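Local coordinates for protein alanine dehydrogenase (Archaeoglobus fulgidus, PDB 1OMO) that catalyses the reversible NAD-dependent oxidative deamination of L-alanine to pyruvate and ammonium, working as a homodimer, at residues Ala97-Thr102 with Lys302-Asn307; Ala36-Lys41 with Val238-Gln243; Arg52-His57 with Ile295-Val300; Ile115-Leu120 with Glu142-Val147. All coordinates share one frame; numbering follows the deposited sequence.

Interaction 1 (Ala97-Thr102 with Lys302-Asn307); sequences AVMDAT and KVVYEN
Met-99 and Val-304 meet tip to tip: the thioether SD of Met-99 lies 3.7 Å from CG1 of Val-304. The first torsion, which sets CG of Met-99 between its own backbone N and carbonyl carbon (chi1 47°), and an extended second bond bring SD there. The bend at chi3 (86°) then carries the methyl CE on, to 4.1 Å from CG1 of Val-304 and 4.3 Å from CB of Tyr-305, so that one methionine touches both helix residues. Ala-97, two residues earlier on the same strand, sets CB obliquely against the Tyr-305 ring, 3.8 Å from its CD2.

The strand belongs to the mixed sheet of the beta-sandwich dimer domain. Helical segment 302-307, part of helix 294-311, lies at 112° to strand 97-100, their axes 10.3 Å apart at closest. Leu-6 from the neighbouring strand 3-6 touches both Met-99 and Val-304, and Val-98 packs on Phe-319 of the second subunit.

At the strand end the chain turns into helix 102-120 through an Asx turn. OD1 of Asp-100 accepts two bonds from Thr-102: its N, 2.8 Å from OD1, arrives from above the carboxylate plane, whereas OG1, also 2.8 Å from OD1, meets the syn lone pair. The second oxygen, OD2, accepts from the N of Tyr-103.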
loop_
_atom_site.group_PDB
_atom_site.type_symbol
_atom_site.label_atom_id
_atom_site.label_comp_id
_atom_site.label_asym_id
_atom_site.label_seq_id
_atom_site.Cartn_x
_atom_site.Cartn_y
_atom_site.Cartn_z
ATOM N N ALA A 97 4.994 -13.425 -6.383
ATOM C CA ALA A 97 3.866 -13.531 -7.308
ATOM C C ALA A 97 3.011 -12.262 -7.354
ATOM O O ALA A 97 2.997 -11.459 -6.403
ATOM C CB ALA A 97 2.976 -14.736 -6.895
ATOM N N VAL A 98 2.332 -12.084 -8.477
ATOM C CA VAL A 98 1.403 -10.987 -8.686
ATOM C C VAL A 98 0.199 -11.772 -9.157
ATOM O O VAL A 98 0.249 -12.405 -10.220
ATOM C CB VAL A 98 1.849 -10.024 -9.810
ATOM C CG1 VAL A 98 0.716 -9.054 -10.118
ATOM C CG2 VAL A 98 3.093 -9.233 -9.387
ATOM N N MET A 99 -0.865 -11.768 -8.348
ATOM C CA MET A 99 -2.097 -12.521 -8.646
ATOM C C MET A 99 -3.380 -11.709 -8.597
ATOM O O MET A 99 -3.468 -10.656 -7.963
ATOM C CB MET A 99 -2.402 -13.601 -7.612
ATOM C CG MET A 99 -2.337 -13.336 -6.161
ATOM S SD MET A 99 -2.470 -15.012 -5.417
ATOM C CE MET A 99 -0.739 -15.386 -5.491
ATOM N N ASP A 100 -4.406 -12.273 -9.206
ATOM C CA ASP A 100 -5.715 -11.675 -9.141
ATOM C C ASP A 100 -6.173 -11.948 -7.712
ATOM O O ASP A 100 -6.020 -13.064 -7.197
ATOM C CB ASP A 100 -6.719 -12.373 -10.059
ATOM C CG ASP A 100 -8.165 -12.023 -9.684
ATOM O OD1 ASP A 100 -8.466 -10.832 -9.656
ATOM O OD2 ASP A 100 -8.995 -12.904 -9.401
ATOM N N ALA A 101 -6.711 -10.941 -7.060
ATOM C CA ALA A 101 -7.243 -11.137 -5.721
ATOM C C ALA A 101 -8.743 -10.773 -5.785
ATOM O O ALA A 101 -9.387 -10.589 -4.744
ATOM C CB ALA A 101 -6.508 -10.252 -4.703
ATOM N N THR A 102 -9.301 -10.685 -6.998
ATOM C CA THR A 102 -10.710 -10.294 -7.116
ATOM C C THR A 102 -11.557 -11.427 -6.587
ATOM O O THR A 102 -12.380 -11.251 -5.707
ATOM C CB THR A 102 -11.128 -9.961 -8.574
ATOM O OG1 THR A 102 -10.352 -8.857 -9.061
ATOM C CG2 THR A 102 -12.633 -9.556 -8.629
ATOM N N LYS A 302 -1.242 -17.141 0.101
ATOM C CA LYS A 302 -0.202 -18.132 0.362
ATOM C C LYS A 302 -0.647 -19.515 -0.138
ATOM O O LYS A 302 0.151 -20.285 -0.691
ATOM C CB LYS A 302 0.112 -18.229 1.855
ATOM C CG LYS A 302 0.586 -19.658 2.215
ATOM C CD LYS A 302 1.202 -19.778 3.589
ATOM C CE LYS A 302 1.820 -21.173 3.793
ATOM N NZ LYS A 302 2.688 -21.188 4.992
ATOM N N VAL A 303 -1.916 -19.841 0.068
ATOM C CA VAL A 303 -2.422 -21.133 -0.370
ATOM C C VAL A 303 -2.471 -21.240 -1.884
ATOM O O VAL A 303 -2.159 -22.289 -2.440
ATOM C CB VAL A 303 -3.808 -21.385 0.203
ATOM C CG1 VAL A 303 -4.464 -22.563 -0.518
ATOM C CG2 VAL A 303 -3.692 -21.671 1.696
ATOM N N VAL A 304 -2.890 -20.163 -2.544
ATOM C CA VAL A 304 -2.960 -20.117 -4.000
ATOM C C VAL A 304 -1.556 -20.238 -4.590
ATOM O O VAL A 304 -1.343 -20.920 -5.612
ATOM C CB VAL A 304 -3.542 -18.768 -4.493
ATOM C CG1 VAL A 304 -3.266 -18.580 -5.991
ATOM C CG2 VAL A 304 -5.033 -18.712 -4.214
ATOM N N TYR A 305 -0.595 -19.555 -3.965
ATOM C CA TYR A 305 0.773 -19.589 -4.489
ATOM C C TYR A 305 1.392 -21.002 -4.408
ATOM O O TYR A 305 1.923 -21.493 -5.388
ATOM C CB TYR A 305 1.670 -18.551 -3.775
ATOM C CG TYR A 305 3.130 -18.586 -4.212
ATOM C CD1 TYR A 305 4.121 -19.015 -3.338
ATOM C CD2 TYR A 305 3.508 -18.245 -5.518
ATOM C CE1 TYR A 305 5.467 -19.118 -3.741
ATOM C CE2 TYR A 305 4.844 -18.342 -5.931
ATOM C CZ TYR A 305 5.820 -18.784 -5.031
ATOM O OH TYR A 305 7.125 -18.892 -5.414
ATOM N N GLU A 306 1.296 -21.654 -3.260
ATOM C CA GLU A 306 1.855 -22.991 -3.099
ATOM C C GLU A 306 1.101 -23.995 -3.952
ATOM O O GLU A 306 1.704 -24.911 -4.498
ATOM C CB GLU A 306 1.857 -23.384 -1.612
ATOM C CG GLU A 306 2.806 -22.485 -0.815
ATOM C CD GLU A 306 2.784 -22.705 0.674
ATOM O OE1 GLU A 306 3.584 -22.063 1.377
ATOM O OE2 GLU A 306 1.968 -23.510 1.157
ATOM N N ASN A 307 -0.207 -23.837 -4.100
ATOM C CA ASN A 307 -0.913 -24.779 -4.942
ATOM C C ASN A 307 -0.545 -24.533 -6.389
ATOM O O ASN A 307 -0.640 -25.429 -7.215
ATOM C CB ASN A 307 -2.415 -24.651 -4.778
ATOM C CG ASN A 307 -2.919 -25.337 -3.537
ATOM O OD1 ASN A 307 -2.252 -26.207 -2.992
ATOM N ND2 ASN A 307 -4.104 -24.964 -3.092
#

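Interaction 2 (Ala36-Lys41 with Val238-Gln243); sequences AQMPPK and VDDLEQ
Gln-243 NE2 has two acceptors, Thr-291 OG1 and Gly-292 O, and the amide fixed in this way lies against the aliphatic chain of Lys-41. CE of Lys-41 is 3.2 Å from NE2 of Gln-243, and its CG is 3.6 Å from OE1 of the same amide, a close van der Waals fit in which the two extended chains cross at about a right angle. NZ of Lys-41 travels on to bond Thr-291 O, with a weak second bond to Gly-292 O, giving lysine and glutamine a shared pair of loop residues. A methionine in place of Lys-41 would probably leave Thr-291 O without its ammonium donor and the loop less firmly tied to segment 36-41.

At the other pair of the contact, Met-38 bends at chi3 (69°) and brings CE to 3.6 Å from OD1 of Asp-240. The other oxygen, OD2, accepts the N of Gln-243 at 2.8 Å through its anti lone pair, with an N-H...O angle of 158°. Asp-240 is the N-cap of helix 241-247, and this is its capping bond: the arrangement is an N-capped helix start packed against a loop whose Lys-41 side chain is about 6 Å from the bound NAD.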
loop_
_atom_site.group_PDB
_atom_site.type_symbol
_atom_site.label_atom_id
_atom_site.label_comp_id
_atom_site.label_asym_id
_atom_site.label_seq_id
_atom_site.Cartn_x
_atom_site.Cartn_y
_atom_site.Cartn_z
ATOM N N ALA A 36 1.035 -11.965 13.806
ATOM C CA ALA A 36 0.769 -11.442 12.467
ATOM C C ALA A 36 0.911 -9.936 12.556
ATOM O O ALA A 36 0.675 -9.330 13.594
ATOM C CB ALA A 36 -0.633 -11.801 11.988
ATOM N N GLN A 37 1.307 -9.331 11.460
ATOM C CA GLN A 37 1.483 -7.902 11.453
ATOM C C GLN A 37 0.471 -7.338 10.420
ATOM O O GLN A 37 0.272 -7.917 9.343
ATOM C CB GLN A 37 2.958 -7.680 11.105
ATOM C CG GLN A 37 3.509 -6.270 11.030
ATOM C CD GLN A 37 5.014 -6.286 10.664
ATOM O OE1 GLN A 37 5.489 -7.170 9.917
ATOM N NE2 GLN A 37 5.759 -5.305 11.178
ATOM N N MET A 38 -0.211 -6.247 10.760
ATOM C CA MET A 38 -1.165 -5.681 9.820
ATOM C C MET A 38 -1.464 -4.207 10.032
ATOM O O MET A 38 -2.116 -3.831 11.003
ATOM C CB MET A 38 -2.497 -6.471 9.834
ATOM C CG MET A 38 -3.561 -5.946 8.877
ATOM S SD MET A 38 -5.142 -6.795 8.947
ATOM C CE MET A 38 -5.675 -6.271 10.533
ATOM N N PRO A 39 -0.970 -3.347 9.127
ATOM C CA PRO A 39 -1.230 -1.918 9.252
ATOM C C PRO A 39 -2.648 -1.620 8.798
ATOM O O PRO A 39 -3.291 -2.437 8.144
ATOM C CB PRO A 39 -0.216 -1.297 8.299
ATOM C CG PRO A 39 0.944 -2.253 8.367
ATOM C CD PRO A 39 0.218 -3.582 8.284
ATOM N N PRO A 40 -3.170 -0.448 9.174
ATOM C CA PRO A 40 -4.517 -0.016 8.792
ATOM C C PRO A 40 -4.558 0.060 7.243
ATOM O O PRO A 40 -3.508 0.219 6.601
ATOM C CB PRO A 40 -4.607 1.385 9.405
ATOM C CG PRO A 40 -3.712 1.280 10.616
ATOM C CD PRO A 40 -2.537 0.512 10.097
ATOM N N LYS A 41 -5.742 -0.045 6.645
ATOM C CA LYS A 41 -5.856 0.059 5.198
ATOM C C LYS A 41 -5.571 1.512 4.813
ATOM O O LYS A 41 -5.823 2.423 5.597
ATOM C CB LYS A 41 -7.274 -0.288 4.731
ATOM C CG LYS A 41 -7.823 -1.616 5.177
ATOM C CD LYS A 41 -9.269 -1.777 4.687
ATOM C CE LYS A 41 -9.801 -3.147 5.089
ATOM N NZ LYS A 41 -11.159 -3.398 4.561
ATOM N N VAL A 238 -16.399 -7.953 16.300
ATOM C CA VAL A 238 -15.873 -7.403 15.077
ATOM C C VAL A 238 -14.662 -8.148 14.508
ATOM O O VAL A 238 -14.083 -9.052 15.094
ATOM C CB VAL A 238 -15.494 -5.894 15.205
ATOM C CG1 VAL A 238 -16.613 -5.109 15.867
ATOM C CG2 VAL A 238 -14.197 -5.744 15.969
ATOM N N ASP A 239 -14.331 -7.703 13.311
ATOM C CA ASP A 239 -13.242 -8.130 12.472
ATOM C C ASP A 239 -11.944 -7.574 13.037
ATOM O O ASP A 239 -10.986 -8.267 13.361
ATOM C CB ASP A 239 -13.419 -7.449 11.121
ATOM C CG ASP A 239 -13.294 -8.387 10.057
ATOM O OD1 ASP A 239 -13.427 -8.002 8.897
ATOM O OD2 ASP A 239 -13.063 -9.561 10.418
ATOM N N ASP A 240 -11.937 -6.259 13.069
ATOM C CA ASP A 240 -10.820 -5.487 13.498
ATOM C C ASP A 240 -11.511 -4.324 14.114
ATOM O O ASP A 240 -12.353 -3.693 13.482
ATOM C CB ASP A 240 -10.041 -5.041 12.276
ATOM C CG ASP A 240 -8.953 -4.082 12.621
ATOM O OD1 ASP A 240 -7.826 -4.547 12.859
ATOM O OD2 ASP A 240 -9.222 -2.861 12.691
ATOM N N LEU A 241 -11.197 -4.039 15.354
ATOM C CA LEU A 241 -11.867 -2.946 16.008
ATOM C C LEU A 241 -11.812 -1.627 15.228
ATOM O O LEU A 241 -12.859 -1.017 14.960
ATOM C CB LEU A 241 -11.309 -2.751 17.418
ATOM C CG LEU A 241 -11.977 -1.596 18.161
ATOM C CD1 LEU A 241 -13.496 -1.771 18.175
ATOM C CD2 LEU A 241 -11.407 -1.524 19.585
ATOM N N GLU A 242 -10.620 -1.183 14.840
ATOM C CA GLU A 242 -10.530 0.095 14.143
ATOM C C GLU A 242 -11.196 0.160 12.765
ATOM O O GLU A 242 -11.777 1.184 12.403
ATOM C CB GLU A 242 -9.080 0.557 14.071
ATOM C CG GLU A 242 -8.941 2.067 14.368
ATOM C CD GLU A 242 -9.416 2.500 15.774
ATOM O OE1 GLU A 242 -9.689 3.710 15.948
ATOM O OE2 GLU A 242 -9.513 1.657 16.700
ATOM N N GLN A 243 -11.145 -0.927 12.001
ATOM C CA GLN A 243 -11.801 -0.920 10.697
ATOM C C GLN A 243 -13.331 -0.947 10.851
ATOM O O GLN A 243 -14.056 -0.422 9.994
ATOM C CB GLN A 243 -11.359 -2.112 9.852
ATOM C CG GLN A 243 -9.856 -2.194 9.639
ATOM C CD GLN A 243 -9.477 -3.238 8.612
ATOM O OE1 GLN A 243 -8.321 -3.372 8.296
ATOM N NE2 GLN A 243 -10.462 -3.976 8.075
#

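Interaction 3 (Arg52-His57 with Ile295-Val300); sequences RAMPAH and IQDVAV
Ala-56 sits tightly against the first turn of helix 294-311. Its CB is 3.7 Å from the backbone N of Ile-295 and also touches CG2 of that residue. The same CB lies 3.7 Å from CG2 of Val-298. Its carbonyl O is 3.5 Å from that valine CG2. One small methyl therefore meets three groups, in keeping with the 5.4 Å between CA of Ala-56 and CA of Ile-295. Val-298 supplies its methyl because CG2 stands opposite the carbonyl carbon and beside the backbone N.

The strand is part of the mixed sheet of the dimer domain; one face carries helical segment 295-300, at 61° to strand segment 52-57, and on the other Pro-55 packs against Trp-66 of the second subunit.

Toward Met-54 the contact thins to a single side-chain pair. CE of Met-54 reaches 3.3 Å from OD2 of Asp-297, and its SD stays 4.1 Å from that oxygen. The carboxylate is held chiefly by outside partners: OD1 forms a salt bridge with Arg-108, which binds NAD, and OD2 one with Lys-65, the inferred proton donor/acceptor. Farther along, Arg-52 is partly exposed, its side chain no closer than 8.9 Å to segment 295-300, and pairs with Asp-50.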
loop_
_atom_site.group_PDB
_atom_site.type_symbol
_atom_site.label_atom_id
_atom_site.label_comp_id
_atom_site.label_asym_id
_atom_site.label_seq_id
_atom_site.Cartn_x
_atom_site.Cartn_y
_atom_site.Cartn_z
ATOM N N ARG A 52 -7.583 1.049 -2.354
ATOM C CA ARG A 52 -7.142 0.755 -0.996
ATOM C C ARG A 52 -5.959 -0.176 -1.020
ATOM O O ARG A 52 -5.942 -1.114 -1.803
ATOM C CB ARG A 52 -8.252 0.061 -0.217
ATOM C CG ARG A 52 -9.495 0.865 -0.169
ATOM C CD ARG A 52 -10.665 0.080 0.395
ATOM N NE ARG A 52 -11.905 0.761 0.055
ATOM C CZ ARG A 52 -13.117 0.328 0.367
ATOM N NH1 ARG A 52 -14.179 1.035 -0.001
ATOM N NH2 ARG A 52 -13.264 -0.801 1.044
ATOM N N ALA A 53 -4.991 0.079 -0.143
ATOM C CA ALA A 53 -3.791 -0.744 -0.006
ATOM C C ALA A 53 -3.982 -1.532 1.282
ATOM O O ALA A 53 -4.254 -0.952 2.349
ATOM C CB ALA A 53 -2.585 0.132 0.109
ATOM N N MET A 54 -3.810 -2.844 1.205
ATOM C CA MET A 54 -3.998 -3.679 2.387
ATOM C C MET A 54 -2.795 -4.612 2.571
ATOM O O MET A 54 -2.802 -5.721 2.074
ATOM C CB MET A 54 -5.291 -4.503 2.225
ATOM C CG MET A 54 -6.541 -3.655 1.956
ATOM S SD MET A 54 -8.084 -4.567 1.701
ATOM C CE MET A 54 -8.046 -5.710 3.102
ATOM N N PRO A 55 -1.743 -4.165 3.273
ATOM C CA PRO A 55 -0.553 -5.014 3.479
ATOM C C PRO A 55 -0.630 -5.856 4.735
ATOM O O PRO A 55 -1.273 -5.469 5.689
ATOM C CB PRO A 55 0.587 -3.998 3.561
ATOM C CG PRO A 55 -0.070 -2.875 4.293
ATOM C CD PRO A 55 -1.466 -2.774 3.687
ATOM N N ALA A 56 0.028 -7.006 4.732
ATOM C CA ALA A 56 0.035 -7.886 5.900
ATOM C C ALA A 56 1.166 -8.907 5.879
ATOM O O ALA A 56 1.649 -9.292 4.829
ATOM C CB ALA A 56 -1.301 -8.612 6.027
ATOM N N HIS A 57 1.553 -9.367 7.052
ATOM C CA HIS A 57 2.599 -10.349 7.193
ATOM C C HIS A 57 2.179 -11.419 8.210
ATOM O O HIS A 57 1.795 -11.079 9.358
ATOM C CB HIS A 57 3.864 -9.650 7.691
ATOM C CG HIS A 57 4.985 -10.579 8.039
ATOM N ND1 HIS A 57 5.939 -10.264 8.982
ATOM C CD2 HIS A 57 5.317 -11.802 7.567
ATOM C CE1 HIS A 57 6.806 -11.256 9.079
ATOM N NE2 HIS A 57 6.450 -12.203 8.232
ATOM N N ILE A 295 -4.780 -9.584 6.596
ATOM C CA ILE A 295 -4.267 -10.903 6.963
ATOM C C ILE A 295 -5.041 -12.024 6.264
ATOM O O ILE A 295 -4.463 -13.064 5.977
ATOM C CB ILE A 295 -4.223 -11.136 8.506
ATOM C CG1 ILE A 295 -5.613 -10.952 9.132
ATOM C CG2 ILE A 295 -3.228 -10.193 9.131
ATOM C CD1 ILE A 295 -5.741 -11.466 10.557
ATOM N N GLN A 296 -6.310 -11.796 5.932
ATOM C CA GLN A 296 -7.107 -12.815 5.221
ATOM C C GLN A 296 -6.644 -12.935 3.755
ATOM O O GLN A 296 -6.563 -14.042 3.202
ATOM C CB GLN A 296 -8.634 -12.501 5.264
ATOM C CG GLN A 296 -9.222 -12.429 6.689
ATOM C CD GLN A 296 -10.672 -11.852 6.795
ATOM O OE1 GLN A 296 -10.969 -10.776 6.298
ATOM N NE2 GLN A 296 -11.544 -12.573 7.486
ATOM N N ASP A 297 -6.323 -11.806 3.133
ATOM C CA ASP A 297 -5.876 -11.823 1.737
ATOM C C ASP A 297 -4.479 -12.482 1.627
ATOM O O ASP A 297 -4.236 -13.270 0.735
ATOM C CB ASP A 297 -5.865 -10.392 1.180
ATOM C CG ASP A 297 -7.227 -9.755 1.209
ATOM O OD1 ASP A 297 -8.166 -10.409 0.731
ATOM O OD2 ASP A 297 -7.376 -8.602 1.701
ATOM N N VAL A 298 -3.563 -12.176 2.544
ATOM C CA VAL A 298 -2.241 -12.820 2.474
ATOM C C VAL A 298 -2.313 -14.330 2.769
ATOM O O VAL A 298 -1.758 -15.151 2.004
ATOM C CB VAL A 298 -1.223 -12.151 3.421
ATOM C CG1 VAL A 298 0.125 -12.888 3.337
ATOM C CG2 VAL A 298 -1.026 -10.681 3.007
ATOM N N ALA A 299 -3.014 -14.699 3.845
ATOM C CA ALA A 299 -3.182 -16.112 4.219
ATOM C C ALA A 299 -3.689 -16.881 3.006
ATOM O O ALA A 299 -3.116 -17.887 2.575
ATOM C CB ALA A 299 -4.187 -16.246 5.369
ATOM N N VAL A 300 -4.765 -16.382 2.437
ATOM C CA VAL A 300 -5.332 -17.025 1.293
ATOM C C VAL A 300 -4.418 -16.983 0.059
ATOM O O VAL A 300 -4.403 -17.925 -0.720
ATOM C CB VAL A 300 -6.704 -16.414 0.982
ATOM C CG1 VAL A 300 -6.912 -16.366 -0.503
ATOM C CG2 VAL A 300 -7.809 -17.254 1.642
#

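Interaction 4 (Ile115-Leu120 with Glu142-Val147); sequences IAAKYL and EALRRV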
loop_
_atom_site.group_PDB
_atom_site.type_symbol
_atom_site.label_atom_id
_atom_site.label_comp_id
_atom_site.label_asym_id
_atom_site.label_seq_id
_atom_site.Cartn_x
_atom_site.Cartn_y
_atom_site.Cartn_z
ATOM N N ILE A 115 -16.710 -19.048 9.320
ATOM C CA ILE A 115 -15.946 -19.261 10.551
ATOM C C ILE A 115 -16.615 -18.487 11.698
ATOM O O ILE A 115 -16.776 -19.018 12.810
ATOM C CB ILE A 115 -14.462 -18.815 10.368
ATOM C CG1 ILE A 115 -13.742 -19.805 9.450
ATOM C CG2 ILE A 115 -13.719 -18.783 11.689
ATOM C CD1 ILE A 115 -13.686 -21.196 9.991
ATOM N N ALA A 116 -17.050 -17.252 11.445
ATOM C CA ALA A 116 -17.698 -16.521 12.533
ATOM C C ALA A 116 -19.003 -17.226 13.007
ATOM O O ALA A 116 -19.255 -17.337 14.215
ATOM C CB ALA A 116 -17.984 -15.069 12.122
ATOM N N ALA A 117 -19.820 -17.710 12.084
ATOM C CA ALA A 117 -21.048 -18.377 12.493
ATOM C C ALA A 117 -20.686 -19.668 13.256
ATOM O O ALA A 117 -21.307 -19.979 14.262
ATOM C CB ALA A 117 -21.930 -18.662 11.272
ATOM N N LYS A 118 -19.648 -20.378 12.810
ATOM C CA LYS A 118 -19.231 -21.593 13.500
ATOM C C LYS A 118 -18.963 -21.341 14.987
ATOM O O LYS A 118 -19.305 -22.164 15.837
ATOM C CB LYS A 118 -17.958 -22.177 12.889
ATOM C CG LYS A 118 -17.383 -23.306 13.783
ATOM C CD LYS A 118 -16.303 -24.183 13.121
ATOM C CE LYS A 118 -14.910 -23.606 13.334
ATOM N NZ LYS A 118 -13.833 -24.493 12.777
ATOM N N TYR A 119 -18.359 -20.192 15.298
ATOM C CA TYR A 119 -18.016 -19.852 16.674
ATOM C C TYR A 119 -19.085 -19.101 17.431
ATOM O O TYR A 119 -19.133 -19.150 18.652
ATOM C CB TYR A 119 -16.746 -18.992 16.698
ATOM C CG TYR A 119 -15.471 -19.783 16.515
ATOM C CD1 TYR A 119 -14.830 -20.355 17.608
ATOM C CD2 TYR A 119 -14.932 -19.993 15.253
ATOM C CE1 TYR A 119 -13.673 -21.119 17.454
ATOM C CE2 TYR A 119 -13.785 -20.761 15.079
ATOM C CZ TYR A 119 -13.156 -21.324 16.192
ATOM O OH TYR A 119 -12.022 -22.100 16.056
ATOM N N LEU A 120 -19.949 -18.403 16.714
ATOM C CA LEU A 120 -20.926 -17.574 17.375
ATOM C C LEU A 120 -22.397 -17.976 17.332
ATOM O O LEU A 120 -23.143 -17.623 18.231
ATOM C CB LEU A 120 -20.770 -16.155 16.831
ATOM C CG LEU A 120 -19.876 -15.116 17.487
ATOM C CD1 LEU A 120 -18.965 -15.693 18.512
ATOM C CD2 LEU A 120 -19.124 -14.404 16.368
ATOM N N GLU A 142 -22.084 -20.836 0.739
ATOM C CA GLU A 142 -21.160 -21.940 0.566
ATOM C C GLU A 142 -20.265 -22.176 1.787
ATOM O O GLU A 142 -19.980 -23.310 2.120
ATOM C CB GLU A 142 -20.288 -21.735 -0.681
ATOM C CG GLU A 142 -21.033 -21.817 -1.986
ATOM C CD GLU A 142 -21.533 -23.224 -2.328
ATOM O OE1 GLU A 142 -22.358 -23.348 -3.268
ATOM O OE2 GLU A 142 -21.101 -24.201 -1.679
ATOM N N ALA A 143 -19.793 -21.116 2.427
ATOM C CA ALA A 143 -18.969 -21.296 3.605
ATOM C C ALA A 143 -19.818 -21.905 4.734
ATOM O O ALA A 143 -19.382 -22.849 5.425
ATOM C CB ALA A 143 -18.407 -19.983 4.048
ATOM N N LEU A 144 -21.019 -21.356 4.919
ATOM C CA LEU A 144 -21.918 -21.806 5.964
ATOM C C LEU A 144 -22.333 -23.271 5.840
ATOM O O LEU A 144 -22.496 -23.972 6.859
ATOM C CB LEU A 144 -23.170 -20.905 6.015
ATOM C CG LEU A 144 -23.003 -19.458 6.513
ATOM C CD1 LEU A 144 -24.255 -18.642 6.202
ATOM C CD2 LEU A 144 -22.746 -19.470 8.034
ATOM N N ARG A 145 -22.517 -23.764 4.625
ATOM C CA ARG A 145 -22.893 -25.143 4.568
ATOM C C ARG A 145 -21.707 -26.051 4.849
ATOM O O ARG A 145 -21.856 -27.249 4.936
ATOM C CB ARG A 145 -23.606 -25.496 3.263
ATOM C CG ARG A 145 -22.850 -25.327 2.017
ATOM C CD ARG A 145 -23.760 -25.760 0.897
ATOM N NE ARG A 145 -23.043 -25.843 -0.357
ATOM C CZ ARG A 145 -23.341 -26.709 -1.318
ATOM N NH1 ARG A 145 -24.336 -27.563 -1.152
ATOM N NH2 ARG A 145 -22.667 -26.686 -2.460
ATOM N N ARG A 146 -20.521 -25.491 5.020
ATOM C CA ARG A 146 -19.393 -26.348 5.371
ATOM C C ARG A 146 -19.517 -26.546 6.874
ATOM O O ARG A 146 -18.961 -27.461 7.427
ATOM C CB ARG A 146 -18.048 -25.673 5.071
ATOM C CG ARG A 146 -17.367 -26.149 3.802
ATOM C CD ARG A 146 -18.216 -25.893 2.592
ATOM N NE ARG A 146 -17.482 -26.148 1.362
ATOM C CZ ARG A 146 -17.913 -25.805 0.151
ATOM N NH1 ARG A 146 -17.172 -26.087 -0.923
ATOM N NH2 ARG A 146 -19.083 -25.180 0.018
ATOM N N VAL A 147 -20.259 -25.678 7.541
ATOM C CA VAL A 147 -20.347 -25.811 8.985
ATOM C C VAL A 147 -21.717 -26.142 9.558
ATOM O O VAL A 147 -21.832 -26.488 10.738
ATOM C CB VAL A 147 -19.770 -24.532 9.700
ATOM C CG1 VAL A 147 -18.232 -24.483 9.518
ATOM C CG2 VAL A 147 -20.370 -23.266 9.115
#
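Leu-144 turns CG opposite its carbonyl carbon (chi1 -70°), and with chi2 at 167° the branch CD2 is directed at CB of Ala-117, 3.4 Å away. This is close for two methyls and marks the closest approach between the two segments. Val-147 likewise keeps CG1 opposite its carbonyl carbon, and that methyl lies 4.1 Å from both CB and CD of Lys-118, the two side chains crossing at roughly a right angle. The lysine bends at chi3, and its NZ leads away to a weak, long ion pair with Glu-25.

Helix 135-147 follows the first strand of the Rossmann-type NAD domain, and its start, Thr-135 and Gln-136, binds the cofactor; helix 102-120 packs beside its far end. A separate polar cluster lies along segment 142-147. OE2 of Glu-142 accepts three bonds: NE and NH2 of Arg-145 grip it side-on, NE at 2.9 Å from OE2, and NH2 of Arg-146 meets its anti lone pair at 2.8 Å. Both guanidinium groups hold that oxygen in their planes.

Between the segments the contact is thus purely apolar, resting on methyl and methylene packing, while two arginines would probably stabilise the negative charge of Glu-142 within its own segment.

Along the chain the segments run 36-41, 52-57, 97-102, 115-120, 142-147, 238-243, 295-300 and 302-307, so interactions 1, 2 and 3 cross one another and interaction 4 is nested inside the loops they close. Interactions 1 and 3, centres 11 Å apart, return successive parts of helix 294-311 to the mixed sheet of the dimer domain. Interaction 2, centred 10 Å from interaction 3, touches it through a probable hydrogen bond from Gln-37 N to His-57 O (2.8 Å). It brings a loop leading into that sheet against the end of a strand of the NAD-domain sheet, near the cofactor. Interaction 4 stands 21 Å or more from the other centres.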